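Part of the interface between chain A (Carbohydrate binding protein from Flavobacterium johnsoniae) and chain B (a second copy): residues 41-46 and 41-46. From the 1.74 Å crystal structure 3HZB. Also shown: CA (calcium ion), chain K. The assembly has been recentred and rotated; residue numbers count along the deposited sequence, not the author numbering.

Chain A 41-46: LRITQG
Chain B, residues 41-46: LRITQG

An interface can be held less by direct hydrogen bonds than by a shared ion and bridging waters, and this contact between two copies of a carbohydrate-binding protein is a compact example. Each stretch runs as extended strand through residues 41–43 and then becomes loop; residues 42 to 45 of the two chains run 124° apart, and Thr A44 CA lies 5.3 Å from Thr B44 CA. Together the stretches bury 368 Å². At the centre a calcium ion is coordinated by Ile A43 O at 2.7 Å and by Ile B43 O at 2.9 Å, with further ligands elsewhere in the structure. The CA-to-CB bonds of both isoleucines point away from the other stretch, while their carbonyl oxygens bind the metal.

Gln A45 covers the most surface (84 Å²). Its phi/psi of -53/134 and chi1 p, chi2 t, chi3 -59° carry the amide over the other strand, where NE2 lies 3.6 Å from Arg B42 O and 3.3 Å from Thr B44 OG1. Its backbone N donates to a water at 2.8 Å, and that water binds the calcium at 2.9 Å. Gln B45 differs, adopting t, t with chi3 -39°: its CG packs 3.5 Å from Arg A42 CD, and a water links its OE1 (3.2 Å) to Thr A44 OG1 (3.0 Å).

The arginines, each covering 59 Å², match closely. Both are m, t, t with chi4 near -80° (phi/psi -102/137 and -106/134), a long reach that suits water-mediated bonding. Arg A42 NH1 donates to a water at 2.7 Å, which donates to Ile B43 O at 2.9 Å; reciprocally, Arg B42 NH1 and Ile A43 O each lie 2.9 Å from a second bridging water. The threonines, both m (phi/psi -70/132 and -68/135), bring Thr A44 CG2 within 4.0 Å of Thr B44 CG2. Gly A46 (105/-4) and Gly B46 (97/-5) make no contact; there a CB would jam against the preceding carbonyl O, which itself calls for glycine.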

# COMPACT_ATOMS: atom_id res chain seq x y z
N LEU A 41 -7.68 -3.47 -1.82
CA LEU A 41 -7.52 -3.11 -0.42
C LEU A 41 -6.15 -2.53 -0.09
O LEU A 41 -5.14 -2.88 -0.70
CB LEU A 41 -7.80 -4.32 0.48
CG LEU A 41 -6.89 -5.55 0.42
CD1 LEU A 41 -7.17 -6.42 1.65
CD2 LEU A 41 -7.13 -6.32 -0.87
N ARG A 42 -6.13 -1.64 0.90
CA ARG A 42 -4.90 -1.02 1.36
C ARG A 42 -4.50 -1.70 2.65
O ARG A 42 -5.35 -1.97 3.51
CB ARG A 42 -5.09 0.47 1.61
CG ARG A 42 -5.36 1.31 0.38
CD ARG A 42 -5.62 2.76 0.81
NE ARG A 42 -6.00 3.63 -0.30
CZ ARG A 42 -5.14 4.19 -1.15
NH1 ARG A 42 -3.83 3.98 -1.02
NH2 ARG A 42 -5.59 4.97 -2.12
N ILE A 43 -3.21 -1.99 2.78
CA ILE A 43 -2.67 -2.63 3.97
C ILE A 43 -1.58 -1.74 4.56
O ILE A 43 -0.54 -1.55 3.94
CB ILE A 43 -2.01 -3.99 3.64
CG1 ILE A 43 -2.94 -4.85 2.78
CG2 ILE A 43 -1.63 -4.70 4.93
CD1 ILE A 43 -4.26 -5.19 3.44
N THR A 44 -1.81 -1.19 5.74
CA THR A 44 -0.81 -0.34 6.38
C THR A 44 0.36 -1.22 6.80
O THR A 44 0.17 -2.27 7.40
CB THR A 44 -1.39 0.37 7.62
OG1 THR A 44 -2.42 1.28 7.22
CG2 THR A 44 -0.30 1.15 8.35
N GLN A 45 1.58 -0.78 6.49
CA GLN A 45 2.76 -1.56 6.85
C GLN A 45 2.76 -1.89 8.33
O GLN A 45 2.49 -1.03 9.18
CB GLN A 45 4.04 -0.80 6.46
CG GLN A 45 4.00 0.69 6.74
CD GLN A 45 5.00 1.46 5.90
OE1 GLN A 45 6.21 1.21 5.96
NE2 GLN A 45 4.50 2.39 5.09
N GLY A 46 3.04 -3.15 8.64
CA GLY A 46 3.05 -3.61 10.01
C GLY A 46 1.81 -4.43 10.29
O GLY A 46 1.65 -4.99 11.38
N LEU B 41 8.10 1.05 -2.91
CA LEU B 41 7.69 1.89 -1.79
C LEU B 41 6.40 1.44 -1.14
O LEU B 41 5.47 1.01 -1.82
CB LEU B 41 7.46 3.34 -2.24
CG LEU B 41 8.44 4.17 -3.05
CD1 LEU B 41 8.41 3.75 -4.52
CD2 LEU B 41 8.04 5.63 -2.93
N ARG B 42 6.35 1.56 0.18
CA ARG B 42 5.13 1.24 0.90
C ARG B 42 4.61 2.62 1.29
O ARG B 42 5.37 3.47 1.74
CB ARG B 42 5.42 0.44 2.17
CG ARG B 42 5.64 -1.05 1.96
CD ARG B 42 5.89 -1.73 3.29
NE ARG B 42 6.27 -3.13 3.15
CZ ARG B 42 5.41 -4.13 2.97
NH1 ARG B 42 4.10 -3.90 2.91
NH2 ARG B 42 5.86 -5.38 2.85
N ILE B 43 3.32 2.84 1.10
CA ILE B 43 2.76 4.13 1.47
C ILE B 43 1.50 3.98 2.29
O ILE B 43 0.51 3.38 1.86
CB ILE B 43 2.54 5.01 0.22
CG1 ILE B 43 1.29 5.88 0.39
CG2 ILE B 43 2.53 4.17 -1.03
CD1 ILE B 43 1.10 6.83 -0.74
N THR B 44 1.56 4.50 3.51
CA THR B 44 0.44 4.43 4.44
C THR B 44 -0.73 5.28 3.97
O THR B 44 -0.56 6.42 3.53
CB THR B 44 0.87 4.88 5.85
OG1 THR B 44 1.87 3.98 6.35
CG2 THR B 44 -0.32 4.88 6.81
N GLN B 45 -1.91 4.69 4.04
CA GLN B 45 -3.13 5.37 3.64
C GLN B 45 -3.18 6.75 4.28
O GLN B 45 -2.86 6.91 5.47
CB GLN B 45 -4.34 4.56 4.09
CG GLN B 45 -5.66 4.99 3.50
CD GLN B 45 -6.81 4.24 4.11
OE1 GLN B 45 -6.71 3.04 4.38
NE2 GLN B 45 -7.93 4.93 4.33
N GLY B 46 -3.57 7.75 3.50
CA GLY B 46 -3.66 9.11 4.01
C GLY B 46 -2.44 9.94 3.70
O GLY B 46 -2.40 11.13 3.99
CA CA K . 0.03 0.61 2.35
O HOH W 1 -2.15 2.81 0.80
O HOH W 2 2.27 -1.68 3.06
O HOH W 3 -4.40 0.90 5.01
O HOH W 4 1.95 1.13 4.42